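Local coordinates for malonyl-CoA-[acyl-carrier-protein] transacylase (Coxiella burnetii, PDB 3TQE) that probably catalyses the transfer of malonyl groups from malonyl-CoA to the acyl carrier protein, a step in fatty acid synthesis, at residues 21-26 with 31-36; 38-41 with 47-50; 75-80 with 300-305. All coordinates share one frame; numbering follows the deposited sequence. Where two conformers were deposited one is given.

Contact 1 (21-26 with 31-36); sequences GMLAEL and PIVLET
Val-33 meets Leu-26 and Leu-23 where helix 31-44 packs against the start of helix 24-29. The contact is apolar. Val-33 CG2 lies 3.8 Å from Leu-26 CG and 3.9 Å from Leu-26 CD2. The two side chains cross at about a right angle. The same methyl also rests against the backbone, with Val-33 CG2 3.8 Å from Leu-26 O. The valine divides its branches between the two leucines. With chi1 at 174°, CG1 is anti to the backbone N, and CG2 is left beside that N on the side of Leu-26. Val-33 CG1 points to Leu-23 CD2 at a looser 4.4 Å. The neighbours extend this apolar packing. Trp-49 of helix 48-54 touches Val-33, and Cys-80 of helix 63-83 touches Leu-26.

None of the hydrogen bonds joins the two segments. A type II turn runs from Gly-21 to Ala-24, closed by Ala-24 N to Gly-21 O at 3.1 Å. Leu-23 takes the positive-phi corner of the turn and is also the N-cap of helix 24-29. Met-22 O is bonded to Gln-53 NE2. In the other segment Ile-32 O accepts two bonds from Thr-36, one from the backbone N and one from OG1 at 2.7 Å. They arrive from opposite faces of the carbonyl plane. Thr-36 OG1 is also bonded to Arg-79 NH1.

The segments therefore meet through aliphatic carbons, plus one methyl against a backbone carbonyl. Shape and burial hold them together here. Their hydrogen bonds lie within each segment or run to neighbouring helices, 48-54 and 63-83 among them.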
loop_
_atom_site.group_PDB
_atom_site.type_symbol
_atom_site.label_atom_id
_atom_site.label_comp_id
_atom_site.label_asym_id
_atom_site.label_seq_id
_atom_site.Cartn_x
_atom_site.Cartn_y
_atom_site.Cartn_z
ATOM N N GLY A 21 -2.593 4.296 17.855
ATOM C CA GLY A 21 -1.646 5.270 18.310
ATOM C C GLY A 21 -0.661 5.702 17.262
ATOM O O GLY A 21 0.224 6.471 17.542
HETATM N N MSE A 22 -0.816 5.234 16.037
HETATM C CA MSE A 22 0.113 5.650 15.037
HETATM C C MSE A 22 0.120 7.180 14.894
HETATM O O MSE A 22 -0.875 7.897 15.047
HETATM C CB MSE A 22 -0.121 4.926 13.725
HETATM C CG MSE A 22 -1.407 5.201 13.148
HETATM SE SE MSE A 22 -1.592 4.281 11.435
HETATM C CE MSE A 22 -3.161 5.421 11.190
ATOM N N LEU A 23 1.308 7.672 14.584
ATOM C CA LEU A 23 1.564 9.086 14.418
ATOM C C LEU A 23 1.333 9.940 15.661
ATOM O O LEU A 23 1.311 11.154 15.567
ATOM C CB LEU A 23 0.788 9.667 13.213
ATOM C CG LEU A 23 1.332 9.351 11.831
ATOM C CD1 LEU A 23 1.334 7.920 11.495
ATOM C CD2 LEU A 23 0.571 10.137 10.798
ATOM N N ALA A 24 1.198 9.329 16.842
ATOM C CA ALA A 24 0.935 10.137 18.020
ATOM C C ALA A 24 2.035 11.177 18.273
ATOM O O ALA A 24 1.774 12.350 18.542
ATOM C CB ALA A 24 0.746 9.256 19.245
ATOM N N GLU A 25 3.279 10.753 18.133
ATOM C CA GLU A 25 4.392 11.672 18.351
ATOM C C GLU A 25 4.413 12.772 17.315
ATOM O O GLU A 25 4.487 13.950 17.645
ATOM C CB GLU A 25 5.697 10.921 18.359
ATOM C CG GLU A 25 6.870 11.815 18.601
ATOM C CD GLU A 25 8.162 11.061 18.821
ATOM O OE1 GLU A 25 8.171 9.803 18.797
ATOM O OE2 GLU A 25 9.181 11.750 19.071
ATOM N N LEU A 26 4.323 12.395 16.041
ATOM C CA LEU A 26 4.327 13.390 15.004
ATOM C C LEU A 26 3.151 14.332 15.161
ATOM O O LEU A 26 3.244 15.513 14.877
ATOM C CB LEU A 26 4.302 12.709 13.647
ATOM C CG LEU A 26 4.675 13.573 12.493
ATOM C CD1 LEU A 26 6.147 14.029 12.549
ATOM C CD2 LEU A 26 4.429 12.765 11.214
ATOM N N PRO A 31 1.475 20.392 13.788
ATOM C CA PRO A 31 0.086 20.739 13.627
ATOM C C PRO A 31 -0.525 20.254 12.321
ATOM O O PRO A 31 -1.704 19.971 12.279
ATOM C CB PRO A 31 0.105 22.259 13.681
ATOM C CG PRO A 31 1.247 22.557 14.575
ATOM C CD PRO A 31 2.256 21.536 14.293
ATOM N N ILE A 32 0.282 20.091 11.285
ATOM C CA ILE A 32 -0.280 19.651 10.014
ATOM C C ILE A 32 -0.880 18.234 10.120
ATOM O O ILE A 32 -1.769 17.888 9.352
ATOM C CB ILE A 32 0.732 19.777 8.839
ATOM C CG1 ILE A 32 0.013 19.747 7.481
ATOM C CG2 ILE A 32 1.782 18.673 8.888
ATOM C CD1 ILE A 32 -1.097 20.772 7.293
ATOM N N VAL A 33 -0.411 17.417 11.043
ATOM C CA VAL A 33 -0.960 16.073 11.211
ATOM C C VAL A 33 -2.399 16.157 11.633
ATOM O O VAL A 33 -3.261 15.574 11.004
ATOM C CB VAL A 33 -0.157 15.233 12.196
ATOM C CG1 VAL A 33 -0.824 13.912 12.453
ATOM C CG2 VAL A 33 1.259 15.043 11.664
ATOM N N LEU A 34 -2.679 16.906 12.668
ATOM C CA LEU A 34 -4.060 16.990 13.124
ATOM C C LEU A 34 -4.912 17.681 12.086
ATOM O O LEU A 34 -6.072 17.305 11.898
ATOM C CB LEU A 34 -4.148 17.656 14.486
ATOM C CG LEU A 34 -3.660 16.786 15.650
ATOM C CD1 LEU A 34 -3.626 17.620 16.914
ATOM C CD2 LEU A 34 -4.492 15.554 15.863
ATOM N N GLU A 35 -4.374 18.685 11.415
ATOM C CA GLU A 35 -5.129 19.357 10.358
ATOM C C GLU A 35 -5.503 18.380 9.247
ATOM O O GLU A 35 -6.607 18.411 8.716
ATOM C CB GLU A 35 -4.359 20.535 9.800
ATOM C CG GLU A 35 -5.113 21.337 8.747
ATOM C CD GLU A 35 -6.124 22.318 9.328
ATOM O OE1 GLU A 35 -6.785 21.994 10.346
ATOM O OE2 GLU A 35 -6.280 23.422 8.745
ATOM N N THR A 36 -4.592 17.502 8.906
ATOM C CA THR A 36 -4.852 16.519 7.862
ATOM C C THR A 36 -5.924 15.538 8.310
ATOM O O THR A 36 -6.812 15.195 7.550
ATOM C CB THR A 36 -3.533 15.804 7.487
ATOM O OG1 THR A 36 -2.623 16.794 6.985
ATOM C CG2 THR A 36 -3.728 14.727 6.424
#

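Contact 2 (38-41 with 47-50)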
loop_
_atom_site.group_PDB
_atom_site.type_symbol
_atom_site.label_atom_id
_atom_site.label_comp_id
_atom_site.label_asym_id
_atom_site.label_seq_id
_atom_site.Cartn_x
_atom_site.Cartn_y
_atom_site.Cartn_z
ATOM N N GLN A 38 -8.173 16.201 10.459
ATOM C CA GLN A 38 -9.413 16.974 10.508
ATOM C C GLN A 38 -10.075 17.025 9.138
ATOM O O GLN A 38 -11.297 16.906 9.017
ATOM C CB GLN A 38 -9.147 18.389 11.026
ATOM C CG GLN A 38 -9.018 18.477 12.544
ATOM C CD GLN A 38 -8.416 19.796 13.049
ATOM O OE1 GLN A 38 -7.922 20.632 12.279
ATOM N NE2 GLN A 38 -8.467 19.982 14.361
ATOM N N GLN A 39 -9.265 17.217 8.103
ATOM C CA GLN A 39 -9.767 17.203 6.740
ATOM C C GLN A 39 -10.397 15.857 6.438
ATOM O O GLN A 39 -11.482 15.788 5.873
ATOM C CB GLN A 39 -8.638 17.485 5.764
ATOM C CG GLN A 39 -8.212 18.935 5.818
ATOM C CD GLN A 39 -6.952 19.216 5.083
ATOM O OE1 GLN A 39 -6.387 18.342 4.456
ATOM N NE2 GLN A 39 -6.511 20.461 5.126
ATOM N N ALA A 40 -9.704 14.786 6.768
ATOM C CA ALA A 40 -10.253 13.472 6.537
ATOM C C ALA A 40 -11.544 13.252 7.304
ATOM O O ALA A 40 -12.496 12.705 6.773
ATOM C CB ALA A 40 -9.245 12.412 6.878
ATOM N N SER A 41 -11.568 13.687 8.551
ATOM C CA SER A 41 -12.733 13.522 9.397
ATOM C C SER A 41 -13.921 14.278 8.861
ATOM O O SER A 41 -15.040 13.796 8.985
ATOM C CB SER A 41 -12.420 13.989 10.811
ATOM O OG SER A 41 -11.451 13.142 11.386
ATOM N N ASP A 47 -14.551 11.227 13.706
ATOM C CA ASP A 47 -13.243 11.712 14.117
ATOM C C ASP A 47 -12.232 10.618 13.903
ATOM O O ASP A 47 -12.084 9.680 14.689
ATOM C CB ASP A 47 -13.298 12.141 15.576
ATOM C CG ASP A 47 -12.020 12.762 16.055
ATOM O OD1 ASP A 47 -10.960 12.591 15.415
ATOM O OD2 ASP A 47 -12.091 13.409 17.113
ATOM N N LEU A 48 -11.543 10.706 12.779
ATOM C CA LEU A 48 -10.601 9.683 12.410
ATOM C C LEU A 48 -9.407 9.637 13.350
ATOM O O LEU A 48 -8.900 8.569 13.649
ATOM C CB LEU A 48 -10.141 9.916 10.994
ATOM C CG LEU A 48 -9.186 8.875 10.430
ATOM C CD1 LEU A 48 -9.765 7.457 10.415
ATOM C CD2 LEU A 48 -8.784 9.317 9.002
ATOM N N TRP A 49 -8.949 10.792 13.793
ATOM C CA TRP A 49 -7.817 10.790 14.717
ATOM C C TRP A 49 -8.157 10.049 16.008
ATOM O O TRP A 49 -7.395 9.227 16.476
ATOM C CB TRP A 49 -7.410 12.206 15.019
ATOM C CG TRP A 49 -6.237 12.328 15.910
ATOM C CD1 TRP A 49 -6.244 12.779 17.184
ATOM C CD2 TRP A 49 -4.876 12.040 15.590
ATOM N NE1 TRP A 49 -4.958 12.812 17.689
ATOM C CE2 TRP A 49 -4.100 12.353 16.726
ATOM C CE3 TRP A 49 -4.241 11.546 14.461
ATOM C CZ2 TRP A 49 -2.725 12.173 16.762
ATOM C CZ3 TRP A 49 -2.871 11.399 14.482
ATOM C CH2 TRP A 49 -2.125 11.708 15.627
ATOM N N ALA A 50 -9.353 10.300 16.533
ATOM C CA ALA A 50 -9.796 9.633 17.722
ATOM C C ALA A 50 -9.858 8.140 17.525
ATOM O O ALA A 50 -9.451 7.368 18.390
ATOM C CB ALA A 50 -11.141 10.177 18.142
HETATM O O HOH W 1 -9.746 13.974 13.364
#
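Ser-41, Leu-48 and Ala-40 carry most of this contact between helix 31-44 and the start of helix 48-54. Ser-41 is the polar centre. Its OG accepts from Leu-48 N at 2.8 Å, with an N-H...O angle of 161°. Water 1 donates to Ser-41 OG as well, at 2.7 Å. The hydroxyl in turn bonds to Phe-37 O, one turn back in its own helix. Three bonds thus fix its rotation. With chi1 at -66°, OG is anti to the carbonyl carbon and beside the backbone N. This turns it toward the start of the next helix.

Leu-48 gives both its backbone N and its side chain. Its CB lies 3.5 Å from Ser-41 OG, alongside the bond made by its own N. Further out, Leu-48 CD2 rests on Ala-40 CB at 3.8 Å. Thr-72 of helix 63-83 touches both Ala-40 and Leu-48, and Val-115 of helix 111-128 adds to the packing on Ala-40. The methyl contact therefore faces the protein interior, with the serine and the water beside it.

Asp-47 completes the polar side. Water 1 donates to its OD1 at 2.8 Å and so bridges the carboxylate to the serine hydroxyl. The same OD1 accepts from Ala-50 N at 3.0 Å. That N-H comes from above the carboxylate plane, 67° out of it.

This is a helical N-cap: Asp-47 caps the third N-H of helix 48-54, while a serine from the preceding helix takes the first.

Contact 3 (75-80 with 300-305). With EDO (1,2-ethanediol), chain D.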
loop_
_atom_site.group_PDB
_atom_site.type_symbol
_atom_site.label_atom_id
_atom_site.label_comp_id
_atom_site.label_asym_id
_atom_site.label_seq_id
_atom_site.Cartn_x
_atom_site.Cartn_y
_atom_site.Cartn_z
ATOM N N VAL A 75 -0.516 10.577 3.943
ATOM C CA VAL A 75 -0.544 11.936 3.452
ATOM C C VAL A 75 -0.063 12.912 4.524
ATOM O O VAL A 75 0.647 13.857 4.238
ATOM C CB VAL A 75 -1.934 12.293 2.974
ATOM C CG1 VAL A 75 -2.059 13.773 2.733
ATOM C CG2 VAL A 75 -2.247 11.491 1.721
ATOM N N ALA A 76 -0.435 12.676 5.769
ATOM C CA ALA A 76 0.051 13.526 6.867
ATOM C C ALA A 76 1.560 13.538 6.909
ATOM O O ALA A 76 2.172 14.595 7.108
ATOM C CB ALA A 76 -0.537 13.070 8.187
ATOM N N ILE A 77 2.160 12.372 6.762
ATOM C CA ILE A 77 3.628 12.291 6.807
ATOM C C ILE A 77 4.233 12.992 5.616
ATOM O O ILE A 77 5.218 13.717 5.746
ATOM C CB ILE A 77 4.097 10.850 6.934
ATOM C CG1 ILE A 77 3.754 10.365 8.346
ATOM C CG2 ILE A 77 5.590 10.719 6.617
ATOM C CD1 ILE A 77 3.884 8.893 8.540
ATOM N N PHE A 78 3.643 12.819 4.443
ATOM C CA PHE A 78 4.126 13.573 3.308
ATOM C C PHE A 78 4.077 15.053 3.529
ATOM O O PHE A 78 4.997 15.784 3.171
ATOM C CB PHE A 78 3.307 13.214 2.089
ATOM C CG PHE A 78 3.731 13.924 0.862
ATOM C CD1 PHE A 78 4.810 13.476 0.151
ATOM C CD2 PHE A 78 3.077 15.059 0.439
ATOM C CE1 PHE A 78 5.219 14.144 -0.979
ATOM C CE2 PHE A 78 3.491 15.717 -0.705
ATOM C CZ PHE A 78 4.550 15.260 -1.374
ATOM N N ARG A 79 3.005 15.519 4.139
ATOM C CA ARG A 79 2.869 16.935 4.384
ATOM C C ARG A 79 3.880 17.431 5.404
ATOM O O ARG A 79 4.327 18.566 5.318
ATOM C CB ARG A 79 1.475 17.222 4.857
ATOM C CG ARG A 79 0.457 17.096 3.749
ATOM C CD ARG A 79 -0.932 17.308 4.208
ATOM N NE ARG A 79 -1.829 17.333 3.078
ATOM C CZ ARG A 79 -3.132 17.553 3.184
ATOM N NH1 ARG A 79 -3.687 17.749 4.380
ATOM N NH2 ARG A 79 -3.877 17.617 2.087
ATOM N N CYS A 80 4.217 16.596 6.359
ATOM C CA CYS A 80 5.269 16.943 7.321
ATOM C C CYS A 80 6.637 17.005 6.632
ATOM O O CYS A 80 7.415 17.891 6.889
ATOM C CB CYS A 80 5.329 15.934 8.443
ATOM S SG CYS A 80 3.951 16.046 9.574
ATOM N N PRO A 300 12.821 5.858 7.643
ATOM C CA PRO A 300 11.535 6.117 8.233
ATOM C C PRO A 300 11.283 7.603 8.406
ATOM O O PRO A 300 12.219 8.408 8.499
ATOM C CB PRO A 300 11.646 5.458 9.594
ATOM C CG PRO A 300 13.024 5.573 9.938
ATOM C CD PRO A 300 13.812 5.485 8.656
ATOM N N LEU A 301 10.015 7.963 8.476
ATOM C CA LEU A 301 9.604 9.358 8.508
ATOM C C LEU A 301 8.580 9.645 9.597
ATOM O O LEU A 301 7.746 10.526 9.444
ATOM C CB LEU A 301 9.031 9.747 7.161
ATOM C CG LEU A 301 9.977 9.714 5.964
ATOM C CD1 LEU A 301 9.188 10.129 4.733
ATOM C CD2 LEU A 301 11.197 10.615 6.158
ATOM N N THR A 302 8.631 8.901 10.684
ATOM C CA THR A 302 7.534 8.925 11.634
ATOM C C THR A 302 7.710 9.899 12.800
ATOM O O THR A 302 6.852 9.975 13.678
ATOM C CB THR A 302 7.283 7.532 12.151
ATOM O OG1 THR A 302 8.528 6.956 12.547
ATOM C CG2 THR A 302 6.620 6.670 11.074
ATOM N N THR A 303 8.793 10.666 12.789
ATOM C CA THR A 303 8.971 11.763 13.729
ATOM C C THR A 303 9.692 12.895 13.052
ATOM O O THR A 303 10.292 12.720 11.996
ATOM C CB THR A 303 9.814 11.362 14.954
ATOM O OG1 THR A 303 11.181 11.178 14.542
ATOM C CG2 THR A 303 9.302 10.101 15.634
ATOM N N THR A 304 9.638 14.062 13.665
ATOM C CA THR A 304 10.281 15.233 13.118
ATOM C C THR A 304 11.764 14.961 12.981
ATOM O O THR A 304 12.355 15.297 11.960
ATOM C CB THR A 304 10.017 16.474 13.982
ATOM O OG1 THR A 304 8.622 16.737 13.947
ATOM C CG2 THR A 304 10.765 17.670 13.474
ATOM N N GLU A 305 12.377 14.362 13.995
ATOM C CA GLU A 305 13.824 14.099 13.934
ATOM C C GLU A 305 14.155 13.158 12.779
ATOM O O GLU A 305 15.117 13.378 12.055
ATOM C CB GLU A 305 14.342 13.506 15.253
ATOM C CG GLU A 305 15.878 13.334 15.343
ATOM C CD GLU A 305 16.475 13.299 16.797
ATOM O OE1 GLU A 305 16.034 12.478 17.676
ATOM O OE2 GLU A 305 17.437 14.086 17.058
HETATM C C1 EDO D . -0.797 16.250 -0.416
HETATM O O1 EDO D . -0.499 17.178 0.608
HETATM C C2 EDO D . -1.847 16.855 -1.334
HETATM O O2 EDO D . -2.982 17.326 -0.581
#
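Arg-79 NE donates to O1 of a bound 1,2-ethanediol at 2.8 Å, with an N-H...O angle of 167°. The arginine belongs to helix 63-83 of the acyl transferase fold, which packs here on a loop near the C-terminal end of the chain. Arg-79 NH2 donates to the second hydroxyl, O2, also at 2.8 Å and nearly straight at 170°. The chain is extended from CG to NE, which lets NE and NH2 reach the diol. The diol probably comes from the crystallisation liquor. NH1 donates to Gln-39 OE1 of helix 31-44.

The loop is the link between strand 297-300, an outermost strand of the parallel sheet, and helix 304-313. Ile-77 does the touching from helix 63-83. Its CG2 lies 3.6 Å from Leu-301 CB and equally near Leu-301 O. With chi1 at -71°, CG1 lies anti to the carbonyl carbon, and this leaves CG2 anti to the backbone N, where it meets Leu-301. The two side chains cross obliquely, and Ile-77 CG2 also comes within 4.1 Å of Leu-301 CD1. Leu-26 of helix 24-29 packs on Ile-77, and Ile-307 of helix 304-313 packs on Leu-301, so the pair is buried among helices.

Past Leu-301 the loop turns into its helix at Thr-303. This residue is the N-cap, and its OG1 accepts from Leu-306 N. Thr-302 adds a looser touch, its CG2 4.3 Å from Ile-77 CD1.

From the N terminus the contacts follow in series, and none nests in or crosses another. Contact 1 closes the short turn between helices 24-29 and 31-44. Contact 2 closes the next connection, from helix 31-44 to helix 48-54. Contact 3 spans some 220 residues and brings the C-terminal end of the acyl transferase fold back to helix 63-83. Helix 31-44 is shared by contacts 1 and 2, where Leu-34 CD2 lies 3.3 Å from Trp-49 NE1. Cys-80 SG of contact 3 packs on Ile-32 and Val-33 of contact 1. Glu-25 also touches Thr-303. The N-terminal helices and the C-terminal helix are thereby gathered round helix 63-83.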